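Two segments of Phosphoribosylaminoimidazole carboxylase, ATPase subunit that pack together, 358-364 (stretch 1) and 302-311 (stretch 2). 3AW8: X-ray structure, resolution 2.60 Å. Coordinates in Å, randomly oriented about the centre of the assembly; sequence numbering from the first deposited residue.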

ATOM      1  N   ARG A 358       7.071  24.561   0.503  1.00 62.49           N
ATOM      2  CA  ARG A 358       7.510  25.395  -0.612  1.00 63.95           C
ATOM      3  C   ARG A 358       6.968  24.848  -1.923  1.00 64.14           C
ATOM      4  O   ARG A 358       7.121  25.468  -2.981  1.00 64.00           O
ATOM      5  CB  ARG A 358       9.040  25.435  -0.676  1.00 65.55           C
ATOM      6  CG  ARG A 358       9.703  25.888   0.613  1.00 69.61           C
ATOM      7  CD  ARG A 358      11.213  25.729   0.542  1.00 73.48           C
ATOM      8  NE  ARG A 358      11.846  25.949   1.840  1.00 77.46           N
ATOM      9  CZ  ARG A 358      13.051  25.492   2.169  1.00 80.19           C
ATOM     10  NH1 ARG A 358      13.763  24.791   1.292  1.00 80.52           N
ATOM     11  NH2 ARG A 358      13.536  25.714   3.384  1.00 81.17           N
ATOM     12  N   LEU A 359       6.329  23.684  -1.846  1.00 63.65           N
ATOM     13  CA  LEU A 359       5.773  23.036  -3.025  1.00 62.03           C
ATOM     14  C   LEU A 359       4.252  23.130  -3.100  1.00 62.45           C
ATOM     15  O   LEU A 359       3.665  22.952  -4.167  1.00 62.46           O
ATOM     16  CB  LEU A 359       6.207  21.572  -3.050  1.00 60.73           C
ATOM     17  CG  LEU A 359       7.716  21.332  -3.149  1.00 60.01           C
ATOM     18  CD1 LEU A 359       8.029  19.852  -2.964  1.00 58.17           C
ATOM     19  CD2 LEU A 359       8.215  21.827  -4.504  1.00 59.62           C
ATOM     20  N   VAL A 360       3.621  23.428  -1.968  1.00 62.97           N
ATOM     21  CA  VAL A 360       2.165  23.526  -1.892  1.00 63.21           C
ATOM     22  C   VAL A 360       1.699  24.912  -1.470  1.00 64.29           C
ATOM     23  O   VAL A 360       2.213  25.477  -0.505  1.00 64.84           O
ATOM     24  CB  VAL A 360       1.605  22.519  -0.874  1.00 62.85           C
ATOM     25  CG1 VAL A 360       0.109  22.656  -0.782  1.00 62.28           C
ATOM     26  CG2 VAL A 360       1.990  21.112  -1.274  1.00 62.45           C
ATOM     27  N   SER A 361       0.713  25.450  -2.183  1.00 65.15           N
ATOM     28  CA  SER A 361       0.175  26.770  -1.860  1.00 65.75           C
ATOM     29  C   SER A 361      -0.897  26.660  -0.775  1.00 65.47           C
ATOM     30  O   SER A 361      -1.256  25.562  -0.357  1.00 65.94           O
ATOM     31  CB  SER A 361      -0.416  27.426  -3.110  1.00 65.79           C
ATOM     32  OG  SER A 361      -1.556  26.723  -3.569  1.00 67.68           O
ATOM     33  N   GLU A 362      -1.402  27.803  -0.325  1.00 65.74           N
ATOM     34  CA  GLU A 362      -2.427  27.856   0.713  1.00 66.64           C
ATOM     35  C   GLU A 362      -2.211  26.880   1.864  1.00 65.84           C
ATOM     36  O   GLU A 362      -3.174  26.341   2.403  1.00 64.93           O
ATOM     37  CB  GLU A 362      -3.812  27.601   0.123  1.00 69.47           C
ATOM     38  CG  GLU A 362      -4.291  28.635  -0.869  1.00 74.62           C
ATOM     39  CD  GLU A 362      -5.669  28.293  -1.417  1.00 79.79           C
ATOM     40  OE1 GLU A 362      -5.831  27.176  -1.969  1.00 82.65           O
ATOM     41  OE2 GLU A 362      -6.592  29.133  -1.295  1.00 81.59           O
ATOM     42  N   LEU A 363      -0.958  26.640   2.236  1.00 65.79           N
ATOM     43  CA  LEU A 363      -0.678  25.743   3.351  1.00 66.70           C
ATOM     44  C   LEU A 363      -0.298  26.589   4.568  1.00 68.70           C
ATOM     45  O   LEU A 363       0.785  27.181   4.616  1.00 69.38           O
ATOM     46  CB  LEU A 363       0.451  24.773   2.993  1.00 64.41           C
ATOM     47  CG  LEU A 363       0.864  23.781   4.088  1.00 62.98           C
ATOM     48  CD1 LEU A 363      -0.336  22.981   4.549  1.00 64.23           C
ATOM     49  CD2 LEU A 363       1.940  22.851   3.558  1.00 63.50           C
ATOM     50  N   PRO A 364      -1.200  26.667   5.566  1.00 70.73           N
ATOM     51  CA  PRO A 364      -0.981  27.445   6.795  1.00 71.37           C
ATOM     52  C   PRO A 364      -0.039  26.804   7.804  1.00 70.88           C
ATOM     53  O   PRO A 364      -0.480  26.231   8.801  1.00 71.23           O
ATOM     54  CB  PRO A 364      -2.392  27.609   7.354  1.00 70.77           C
ATOM     55  CG  PRO A 364      -3.028  26.305   6.992  1.00 70.76           C
ATOM     56  CD  PRO A 364      -2.557  26.087   5.555  1.00 71.03           C
TER
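Stretch 2 302-311: MVNLIGEKPP

Stretch 2 enters as a strand, 302-306, that continues from earlier in the chain. It then leaves the strand at Gly-307, whose positive phi by itself favours glycine, and runs on as a loop to Pro-311, the N-cap residue of a helix. Stretch 1 has no regular helix or strand. The two segments run in opposite directions: Leu-363 has its CA nearest that of Val-303 (8.0 Å), Ser-361 that of Ile-306 (8.4 Å), and Leu-359 that of Pro-310 (6.1 Å). The backbones are thus closest at the proline end. The contact is modest, with 387 Å² buried in all.

Val-360 is the central bump. Its CB lies sideways to stretch 2, and its two methyls reach different neighbours. CG2 rests over the shallow notch between two apolar side chains, 3.8 Å from Leu-305 CD1 and 4.3 Å from Val-303 CG2. CG1 lies 4.0 Å from Asn-304 O and 3.6 Å from Glu-308 OE2. Leu-305 starts sideways, but its end comes nearer and so meets the valine. The end of Asn-304 leads away and is hydrogen-bonded elsewhere in the structure.

Glu-308 points toward stretch 1 and brings its carboxylate to Ser-361. Ser-361 OG donates a hydrogen bond to Glu-308 OE1 at 3.2 Å. Ser-361 N gives a weak one to Glu-308 OE2 at 3.3 Å. One carboxylate therefore holds both the side chain and the backbone of the serine.

At one end, Leu-363 points toward the strand, with CD2 4.4 Å from Val-303 CB. At the other, the two prolines meet Leu-359. Pro-310 CB lies 4.1 Å from Leu-359 O, while Pro-311 CG lies 4.1 Å from Leu-359 CD2. Lys-309, between Glu-308 and Pro-310, points away and makes no contact with stretch 1.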

ATOM      1  N   MET A 302       0.311  15.179   7.294  1.00 47.10           N
ATOM      2  CA  MET A 302      -0.507  14.920   6.121  1.00 44.00           C
ATOM      3  C   MET A 302      -0.807  16.256   5.450  1.00 41.57           C
ATOM      4  O   MET A 302      -1.483  17.100   6.038  1.00 41.97           O
ATOM      5  CB  MET A 302      -1.807  14.236   6.586  1.00 44.93           C
ATOM      6  CG  MET A 302      -2.636  13.511   5.526  1.00 44.09           C
ATOM      7  SD  MET A 302      -3.474  14.577   4.345  1.00 44.70           S
ATOM      8  CE  MET A 302      -4.474  15.607   5.461  1.00 39.27           C
ATOM      9  N   VAL A 303      -0.297  16.479   4.244  1.00 38.75           N
ATOM     10  CA  VAL A 303      -0.608  17.743   3.583  1.00 39.64           C
ATOM     11  C   VAL A 303      -1.445  17.487   2.330  1.00 39.44           C
ATOM     12  O   VAL A 303      -1.031  16.769   1.423  1.00 39.57           O
ATOM     13  CB  VAL A 303       0.689  18.599   3.234  1.00 39.99           C
ATOM     14  CG1 VAL A 303       1.751  18.404   4.293  1.00 38.08           C
ATOM     15  CG2 VAL A 303       1.238  18.253   1.865  1.00 42.11           C
ATOM     16  N   ASN A 304      -2.644  18.057   2.299  1.00 39.82           N
ATOM     17  CA  ASN A 304      -3.526  17.893   1.155  1.00 41.10           C
ATOM     18  C   ASN A 304      -3.024  18.634  -0.066  1.00 41.62           C
ATOM     19  O   ASN A 304      -2.361  19.665   0.046  1.00 41.96           O
ATOM     20  CB  ASN A 304      -4.936  18.401   1.466  1.00 41.65           C
ATOM     21  CG  ASN A 304      -5.808  17.351   2.122  1.00 41.56           C
ATOM     22  OD1 ASN A 304      -5.512  16.156   2.068  1.00 41.26           O
ATOM     23  ND2 ASN A 304      -6.899  17.791   2.734  1.00 38.74           N
ATOM     24  N   LEU A 305      -3.350  18.087  -1.232  1.00 42.20           N
ATOM     25  CA  LEU A 305      -3.004  18.677  -2.518  1.00 42.04           C
ATOM     26  C   LEU A 305      -4.334  19.187  -3.072  1.00 43.70           C
ATOM     27  O   LEU A 305      -5.154  18.410  -3.564  1.00 46.50           O
ATOM     28  CB  LEU A 305      -2.399  17.614  -3.443  1.00 39.58           C
ATOM     29  CG  LEU A 305      -0.871  17.504  -3.592  1.00 41.91           C
ATOM     30  CD1 LEU A 305      -0.130  18.265  -2.501  1.00 41.54           C
ATOM     31  CD2 LEU A 305      -0.486  16.041  -3.588  1.00 39.68           C
ATOM     32  N   ILE A 306      -4.555  20.494  -2.961  1.00 44.05           N
ATOM     33  CA  ILE A 306      -5.792  21.116  -3.418  1.00 44.24           C
ATOM     34  C   ILE A 306      -5.616  21.891  -4.720  1.00 45.34           C
ATOM     35  O   ILE A 306      -4.730  22.727  -4.837  1.00 48.02           O
ATOM     36  CB  ILE A 306      -6.347  22.091  -2.345  1.00 44.36           C
ATOM     37  CG1 ILE A 306      -6.429  21.392  -0.985  1.00 43.46           C
ATOM     38  CG2 ILE A 306      -7.721  22.608  -2.759  1.00 42.40           C
ATOM     39  CD1 ILE A 306      -7.367  20.204  -0.962  1.00 46.17           C
ATOM     40  N   GLY A 307      -6.475  21.596  -5.688  1.00 46.63           N
ATOM     41  CA  GLY A 307      -6.468  22.262  -6.979  1.00 48.76           C
ATOM     42  C   GLY A 307      -5.171  22.524  -7.729  1.00 50.77           C
ATOM     43  O   GLY A 307      -5.134  23.402  -8.590  1.00 52.42           O
ATOM     44  N   GLU A 308      -4.117  21.774  -7.439  1.00 51.17           N
ATOM     45  CA  GLU A 308      -2.846  21.980  -8.118  1.00 51.90           C
ATOM     46  C   GLU A 308      -2.061  20.673  -8.101  1.00 51.92           C
ATOM     47  O   GLU A 308      -2.255  19.835  -7.221  1.00 50.79           O
ATOM     48  CB  GLU A 308      -2.046  23.064  -7.395  1.00 55.49           C
ATOM     49  CG  GLU A 308      -1.332  22.548  -6.146  1.00 63.93           C
ATOM     50  CD  GLU A 308      -0.927  23.641  -5.164  1.00 68.49           C
ATOM     51  OE1 GLU A 308      -0.266  24.627  -5.574  1.00 71.78           O
ATOM     52  OE2 GLU A 308      -1.265  23.499  -3.967  1.00 69.21           O
ATOM     53  N   LYS A 309      -1.171  20.501  -9.070  1.00 51.49           N
ATOM     54  CA  LYS A 309      -0.350  19.297  -9.139  1.00 50.14           C
ATOM     55  C   LYS A 309       1.122  19.661  -8.914  1.00 50.20           C
ATOM     56  O   LYS A 309       1.794  20.165  -9.806  1.00 49.24           O
ATOM     57  CB  LYS A 309      -0.536  18.629 -10.498  1.00 48.53           C
ATOM     58  CG  LYS A 309       0.184  17.303 -10.649  1.00 50.85           C
ATOM     59  CD  LYS A 309      -0.207  16.637 -11.956  1.00 49.93           C
ATOM     60  CE  LYS A 309       0.457  15.295 -12.120  1.00 51.55           C
ATOM     61  NZ  LYS A 309      -0.069  14.601 -13.333  1.00 55.00           N
ATOM     62  N   PRO A 310       1.642  19.409  -7.710  1.00 51.31           N
ATOM     63  CA  PRO A 310       3.041  19.739  -7.435  1.00 52.87           C
ATOM     64  C   PRO A 310       3.952  18.943  -8.347  1.00 54.15           C
ATOM     65  O   PRO A 310       3.521  17.963  -8.945  1.00 57.26           O
ATOM     66  CB  PRO A 310       3.206  19.319  -5.983  1.00 53.26           C
ATOM     67  CG  PRO A 310       2.346  18.080  -5.923  1.00 54.33           C
ATOM     68  CD  PRO A 310       1.091  18.540  -6.652  1.00 52.98           C
ATOM     69  N   PRO A 311       5.218  19.371  -8.491  1.00 55.30           N
ATOM     70  CA  PRO A 311       6.184  18.658  -9.344  1.00 53.85           C
ATOM     71  C   PRO A 311       6.653  17.372  -8.635  1.00 52.67           C
ATOM     72  O   PRO A 311       7.404  17.430  -7.661  1.00 50.89           O
ATOM     73  CB  PRO A 311       7.304  19.683  -9.523  1.00 52.62           C
ATOM     74  CG  PRO A 311       7.234  20.486  -8.244  1.00 52.67           C
ATOM     75  CD  PRO A 311       5.752  20.679  -8.064  1.00 53.41           C
TER